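Local coordinates for acyl-coenzyme A oxidase 3 (Yarrowia lipolytica, PDB 5YS9), which oxidises the acyl chain of acyl-CoA thioesters to the trans-2-enoyl form with its FAD cofactor, passing the electrons to oxygen to give hydrogen peroxide, at residues F314-Y327 against T634-I648. Residues are numbered along the deposited sequence; the frame is centred on the assembly and turned at random.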
loop_
_atom_site.group_PDB
_atom_site.type_symbol
_atom_site.label_atom_id
_atom_site.label_comp_id
_atom_site.label_asym_id
_atom_site.label_seq_id
_atom_site.Cartn_x
_atom_site.Cartn_y
_atom_site.Cartn_z
ATOM N N PHE A 314 3.276 -16.400 -2.227
ATOM C CA PHE A 314 4.243 -16.736 -3.240
ATOM C C PHE A 314 3.691 -16.552 -4.643
ATOM O O PHE A 314 4.278 -15.845 -5.481
ATOM C CB PHE A 314 4.743 -18.179 -3.072
ATOM C CG PHE A 314 5.411 -18.708 -4.298
ATOM C CD1 PHE A 314 6.665 -18.260 -4.643
ATOM C CD2 PHE A 314 4.743 -19.595 -5.147
ATOM C CE1 PHE A 314 7.298 -18.728 -5.782
ATOM C CE2 PHE A 314 5.362 -20.063 -6.307
ATOM C CZ PHE A 314 6.649 -19.632 -6.616
ATOM N N PHE A 315 2.584 -17.235 -4.888
ATOM C CA PHE A 315 1.942 -17.230 -6.164
ATOM C C PHE A 315 1.650 -15.843 -6.744
ATOM O O PHE A 315 1.785 -15.663 -7.945
ATOM C CB PHE A 315 0.654 -18.052 -6.096
ATOM C CG PHE A 315 0.884 -19.540 -6.155
ATOM C CD1 PHE A 315 1.551 -20.115 -7.248
ATOM C CD2 PHE A 315 0.448 -20.374 -5.125
ATOM C CE1 PHE A 315 1.738 -21.488 -7.314
ATOM C CE2 PHE A 315 0.652 -21.753 -5.171
ATOM C CZ PHE A 315 1.290 -22.308 -6.263
ATOM N N VAL A 316 1.252 -14.879 -5.909
ATOM C CA VAL A 316 1.052 -13.505 -6.356
ATOM C C VAL A 316 2.374 -12.761 -6.486
ATOM O O VAL A 316 2.586 -12.089 -7.470
ATOM C CB VAL A 316 0.053 -12.719 -5.462
ATOM C CG1 VAL A 316 -0.109 -11.250 -5.908
ATOM C CG2 VAL A 316 -1.288 -13.387 -5.550
ATOM N N SER A 317 3.226 -12.839 -5.480
ATOM C CA SER A 317 4.458 -12.071 -5.482
ATOM C C SER A 317 5.350 -12.293 -6.708
ATOM O O SER A 317 5.906 -11.325 -7.227
ATOM C CB SER A 317 5.279 -12.342 -4.217
ATOM O OG SER A 317 4.641 -11.782 -3.096
ATOM N N GLN A 318 5.492 -13.551 -7.126
ATOM C CA GLN A 318 6.340 -13.929 -8.250
ATOM C C GLN A 318 5.991 -13.187 -9.560
ATOM O O GLN A 318 6.857 -12.933 -10.431
ATOM C CB GLN A 318 6.275 -15.443 -8.475
ATOM C CG GLN A 318 4.877 -15.958 -8.794
ATOM C CD GLN A 318 4.810 -17.435 -9.173
ATOM O OE1 GLN A 318 5.802 -18.100 -9.336
ATOM N NE2 GLN A 318 3.612 -17.924 -9.332
ATOM N N ARG A 319 4.720 -12.854 -9.701
ATOM C CA ARG A 319 4.228 -12.174 -10.890
ATOM C C ARG A 319 4.818 -10.763 -10.928
ATOM O O ARG A 319 5.407 -10.351 -11.927
ATOM C CB ARG A 319 2.710 -12.139 -10.844
ATOM C CG ARG A 319 2.005 -11.667 -12.111
ATOM C CD ARG A 319 0.513 -11.406 -11.836
ATOM N NE ARG A 319 -0.020 -10.349 -12.699
ATOM C CZ ARG A 319 -1.196 -9.746 -12.552
ATOM N NH1 ARG A 319 -2.011 -10.051 -11.550
ATOM N NH2 ARG A 319 -1.534 -8.800 -13.426
ATOM N N PHE A 320 4.586 -10.016 -9.875
ATOM C CA PHE A 320 5.043 -8.647 -9.780
ATOM C C PHE A 320 6.539 -8.438 -9.686
ATOM O O PHE A 320 7.078 -7.522 -10.266
ATOM C CB PHE A 320 4.199 -7.895 -8.766
ATOM C CG PHE A 320 2.764 -7.881 -9.157
ATOM C CD1 PHE A 320 2.326 -7.022 -10.131
ATOM C CD2 PHE A 320 1.891 -8.805 -8.653
ATOM C CE1 PHE A 320 1.023 -7.036 -10.540
ATOM C CE2 PHE A 320 0.588 -8.832 -9.062
ATOM C CZ PHE A 320 0.154 -7.945 -10.010
ATOM N N ILE A 321 7.202 -9.312 -8.960
ATOM C CA ILE A 321 8.639 -9.301 -8.923
ATOM C C ILE A 321 9.191 -9.607 -10.301
ATOM O O ILE A 321 10.196 -9.059 -10.688
ATOM C CB ILE A 321 9.222 -10.204 -7.820
ATOM C CG1 ILE A 321 10.646 -9.792 -7.507
ATOM C CG2 ILE A 321 9.226 -11.656 -8.230
ATOM C CD1 ILE A 321 10.784 -8.436 -6.882
ATOM N N THR A 322 8.550 -10.509 -11.024
ATOM C CA THR A 322 8.933 -10.737 -12.400
ATOM C C THR A 322 8.686 -9.541 -13.308
ATOM O O THR A 322 9.543 -9.175 -14.078
ATOM C CB THR A 322 8.286 -11.996 -12.989
ATOM O OG1 THR A 322 8.637 -13.121 -12.202
ATOM C CG2 THR A 322 8.774 -12.234 -14.365
ATOM N N ILE A 323 7.535 -8.903 -13.185
ATOM C CA ILE A 323 7.260 -7.654 -13.953
ATOM C C ILE A 323 8.345 -6.596 -13.701
ATOM O O ILE A 323 8.958 -6.061 -14.678
ATOM C CB ILE A 323 5.860 -7.083 -13.648
ATOM C CG1 ILE A 323 4.796 -7.998 -14.268
ATOM C CG2 ILE A 323 5.713 -5.652 -14.171
ATOM C CD1 ILE A 323 3.433 -7.806 -13.621
ATOM N N ALA A 324 8.606 -6.320 -12.419
ATOM C CA ALA A 324 9.571 -5.231 -12.065
ATOM C C ALA A 324 10.970 -5.512 -12.524
ATOM O O ALA A 324 11.633 -4.588 -12.984
ATOM C CB ALA A 324 9.589 -4.943 -10.583
ATOM N N LEU A 325 11.409 -6.772 -12.400
ATOM C CA LEU A 325 12.784 -7.171 -12.764
ATOM C C LEU A 325 13.058 -7.162 -14.267
ATOM O O LEU A 325 14.128 -6.733 -14.704
ATOM C CB LEU A 325 13.137 -8.536 -12.160
ATOM C CG LEU A 325 13.465 -8.440 -10.663
ATOM C CD1 LEU A 325 13.643 -9.786 -9.977
ATOM C CD2 LEU A 325 14.696 -7.571 -10.420
ATOM N N ARG A 326 12.103 -7.646 -15.047
ATOM C CA ARG A 326 12.218 -7.594 -16.504
ATOM C C ARG A 326 12.230 -6.169 -16.996
ATOM O O ARG A 326 13.097 -5.809 -17.810
ATOM C CB ARG A 326 11.092 -8.365 -17.194
ATOM C CG ARG A 326 11.303 -9.855 -17.145
ATOM C CD ARG A 326 10.102 -10.573 -17.703
ATOM N NE ARG A 326 10.272 -11.992 -17.449
ATOM C CZ ARG A 326 9.434 -12.972 -17.798
ATOM N NH1 ARG A 326 8.285 -12.710 -18.401
ATOM N NH2 ARG A 326 9.756 -14.234 -17.481
ATOM N N TYR A 327 11.288 -5.352 -16.505
ATOM C CA TYR A 327 11.368 -3.902 -16.726
ATOM C C TYR A 327 12.734 -3.367 -16.365
ATOM O O TYR A 327 13.381 -2.703 -17.157
ATOM C CB TYR A 327 10.341 -3.132 -15.902
ATOM C CG TYR A 327 10.263 -1.664 -16.243
ATOM C CD1 TYR A 327 9.885 -1.250 -17.507
ATOM C CD2 TYR A 327 10.538 -0.710 -15.314
ATOM C CE1 TYR A 327 9.841 0.080 -17.847
ATOM C CE2 TYR A 327 10.498 0.627 -15.642
ATOM C CZ TYR A 327 10.134 1.022 -16.918
ATOM O OH TYR A 327 10.039 2.366 -17.245
ATOM N N THR A 634 13.827 -15.524 -12.355
ATOM C CA THR A 634 12.462 -15.056 -12.691
ATOM C C THR A 634 11.795 -15.937 -13.735
ATOM O O THR A 634 10.598 -16.231 -13.619
ATOM C CB THR A 634 12.461 -13.612 -13.167
ATOM O OG1 THR A 634 13.486 -13.456 -14.141
ATOM C CG2 THR A 634 12.768 -12.713 -12.043
ATOM N N ASP A 635 12.568 -16.380 -14.728
ATOM C CA ASP A 635 12.051 -17.347 -15.714
ATOM C C ASP A 635 11.742 -18.663 -15.074
ATOM O O ASP A 635 10.877 -19.362 -15.607
ATOM C CB ASP A 635 13.015 -17.610 -16.874
ATOM C CG ASP A 635 13.064 -16.465 -17.882
ATOM O OD1 ASP A 635 12.173 -15.565 -17.907
ATOM O OD2 ASP A 635 14.019 -16.479 -18.668
ATOM N N ALA A 636 12.424 -18.994 -13.953
ATOM C CA ALA A 636 12.122 -20.226 -13.191
ATOM C C ALA A 636 10.672 -20.383 -12.689
ATOM O O ALA A 636 10.194 -21.547 -12.517
ATOM C CB ALA A 636 13.084 -20.408 -12.037
ATOM N N PHE A 637 9.966 -19.255 -12.487
ATOM C CA PHE A 637 8.540 -19.305 -12.096
ATOM C C PHE A 637 7.639 -19.884 -13.195
ATOM O O PHE A 637 6.563 -20.357 -12.904
ATOM C CB PHE A 637 8.014 -17.946 -11.747
ATOM C CG PHE A 637 8.758 -17.243 -10.647
ATOM C CD1 PHE A 637 8.887 -17.813 -9.379
ATOM C CD2 PHE A 637 9.241 -15.948 -10.845
ATOM C CE1 PHE A 637 9.547 -17.108 -8.353
ATOM C CE2 PHE A 637 9.881 -15.236 -9.823
ATOM C CZ PHE A 637 10.049 -15.819 -8.580
ATOM N N GLY A 638 8.064 -19.823 -14.456
ATOM C CA GLY A 638 7.317 -20.415 -15.571
ATOM C C GLY A 638 5.974 -19.771 -15.877
ATOM O O GLY A 638 5.019 -20.447 -16.221
ATOM N N LEU A 639 5.905 -18.463 -15.752
ATOM C CA LEU A 639 4.676 -17.731 -15.992
ATOM C C LEU A 639 4.610 -17.349 -17.458
ATOM O O LEU A 639 5.523 -16.739 -17.956
ATOM C CB LEU A 639 4.645 -16.465 -15.131
ATOM C CG LEU A 639 4.641 -16.676 -13.597
ATOM C CD1 LEU A 639 4.787 -15.368 -12.868
ATOM C CD2 LEU A 639 3.380 -17.424 -13.149
ATOM N N SER A 640 3.524 -17.701 -18.135
ATOM C CA SER A 640 3.278 -17.219 -19.477
ATOM C C SER A 640 2.792 -15.767 -19.405
ATOM O O SER A 640 2.445 -15.240 -18.326
ATOM C CB SER A 640 2.233 -18.082 -20.195
ATOM O OG SER A 640 0.973 -17.984 -19.541
ATOM N N ASP A 641 2.761 -15.131 -20.573
ATOM C CA ASP A 641 2.394 -13.767 -20.636
ATOM C C ASP A 641 0.935 -13.596 -20.139
ATOM O O ASP A 641 0.562 -12.554 -19.609
ATOM C CB ASP A 641 2.546 -13.260 -22.055
ATOM C CG ASP A 641 3.989 -13.026 -22.469
ATOM O OD1 ASP A 641 4.877 -13.011 -21.605
ATOM O OD2 ASP A 641 4.209 -12.799 -23.695
ATOM N N TRP A 642 0.117 -14.626 -20.287
ATOM C CA TRP A 642 -1.256 -14.554 -19.824
ATOM C C TRP A 642 -1.317 -14.367 -18.306
ATOM O O TRP A 642 -2.152 -13.572 -17.848
ATOM C CB TRP A 642 -1.995 -15.789 -20.267
ATOM C CG TRP A 642 -3.501 -15.814 -20.050
ATOM C CD1 TRP A 642 -4.464 -15.430 -20.941
ATOM C CD2 TRP A 642 -4.201 -16.302 -18.877
ATOM N NE1 TRP A 642 -5.684 -15.638 -20.399
ATOM C CE2 TRP A 642 -5.562 -16.178 -19.140
ATOM C CE3 TRP A 642 -3.793 -16.811 -17.639
ATOM C CZ2 TRP A 642 -6.546 -16.537 -18.211
ATOM C CZ3 TRP A 642 -4.779 -17.202 -16.698
ATOM C CH2 TRP A 642 -6.136 -17.070 -17.007
ATOM N N PHE A 643 -0.424 -15.051 -17.550
ATOM C CA PHE A 643 -0.360 -14.945 -16.047
ATOM C C PHE A 643 0.297 -13.665 -15.566
ATOM O O PHE A 643 -0.036 -13.136 -14.479
ATOM C CB PHE A 643 0.339 -16.155 -15.375
ATOM C CG PHE A 643 -0.517 -17.371 -15.303
ATOM C CD1 PHE A 643 -1.381 -17.556 -14.255
ATOM C CD2 PHE A 643 -0.518 -18.293 -16.327
ATOM C CE1 PHE A 643 -2.228 -18.674 -14.212
ATOM C CE2 PHE A 643 -1.339 -19.412 -16.290
ATOM C CZ PHE A 643 -2.193 -19.603 -15.233
ATOM N N ILE A 644 1.248 -13.196 -16.355
ATOM C CA ILE A 644 1.907 -11.941 -16.116
ATOM C C ILE A 644 0.928 -10.796 -16.242
ATOM O O ILE A 644 0.923 -9.897 -15.432
ATOM C CB ILE A 644 3.063 -11.763 -17.118
ATOM C CG1 ILE A 644 4.162 -12.780 -16.828
ATOM C CG2 ILE A 644 3.611 -10.349 -17.102
ATOM C CD1 ILE A 644 5.018 -12.429 -15.647
ATOM N N ASN A 645 0.126 -10.833 -17.296
ATOM C CA ASN A 645 -0.968 -9.906 -17.509
ATOM C C ASN A 645 -0.544 -8.456 -17.375
ATOM O O ASN A 645 -1.261 -7.652 -16.812
ATOM C CB ASN A 645 -2.163 -10.226 -16.621
ATOM C CG ASN A 645 -3.476 -9.740 -17.205
ATOM O OD1 ASN A 645 -4.461 -9.661 -16.515
ATOM N ND2 ASN A 645 -3.482 -9.420 -18.474
ATOM N N ALA A 646 0.647 -8.151 -17.857
ATOM C CA ALA A 646 1.145 -6.795 -17.899
ATOM C C ALA A 646 2.087 -6.674 -19.078
ATOM O O ALA A 646 2.981 -7.483 -19.215
ATOM C CB ALA A 646 1.844 -6.460 -16.605
ATOM N N PRO A 647 1.945 -5.651 -19.899
ATOM C CA PRO A 647 2.770 -5.515 -21.099
ATOM C C PRO A 647 4.258 -5.359 -20.840
ATOM O O PRO A 647 5.056 -5.897 -21.571
ATOM C CB PRO A 647 2.239 -4.248 -21.755
ATOM C CG PRO A 647 1.168 -3.733 -20.890
ATOM C CD PRO A 647 0.753 -4.810 -19.961
ATOM N N ILE A 648 4.618 -4.604 -19.824
ATOM C CA ILE A 648 6.010 -4.364 -19.492
ATOM C C ILE A 648 6.708 -5.606 -18.933
ATOM O O ILE A 648 7.915 -5.675 -18.895
ATOM C CB ILE A 648 6.178 -3.121 -18.594
ATOM C CG1 ILE A 648 5.513 -3.318 -17.242
ATOM C CG2 ILE A 648 5.611 -1.893 -19.284
ATOM C CD1 ILE A 648 5.774 -2.197 -16.276
HETATM O O HOH W 1 6.161 -14.408 -19.553
HETATM O O HOH W 2 8.149 -16.774 -17.752
#
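R319 turns its CG away from its own backbone N (chi1 -170°) and runs on extended to NE, delivering its guanidinium to the C-terminal end of helix 641-644, whereas the first torsion of Q318 tucks CG between its two backbone branches while CB lies over the face of the F637 ring. Q318 CB sits 3.5 Å from the F637 ring centroid and 5° off the normal, a CH-pi contact; T322 OG1 meets the same ring at its edge, 3.2 Å from F637 CD2. R319 NE donates to I644 O at 2.9 Å (N-H...O 152°), from above the carbonyl plane, and R319 NH2 adds a weak bond to that oxygen. Replacing R319 with an alanine is likely to leave I644 O, at the helix end, without these donors. I644 itself is a knob among R319, T322, I323 and R326. R326 NH2 forms a salt bridge of 2.8 Å with D635 OD1, weak as a hydrogen bond, and two waters in its guanidinium plane link NH1 and NH2 to L639 O. D635 OD2 also pairs with R31. The arrangement joins helix 300-330 to the turn and short helix 641-644, a buried interface consistent with the junction of the two C-terminal helical domains of acyl-CoA oxidases.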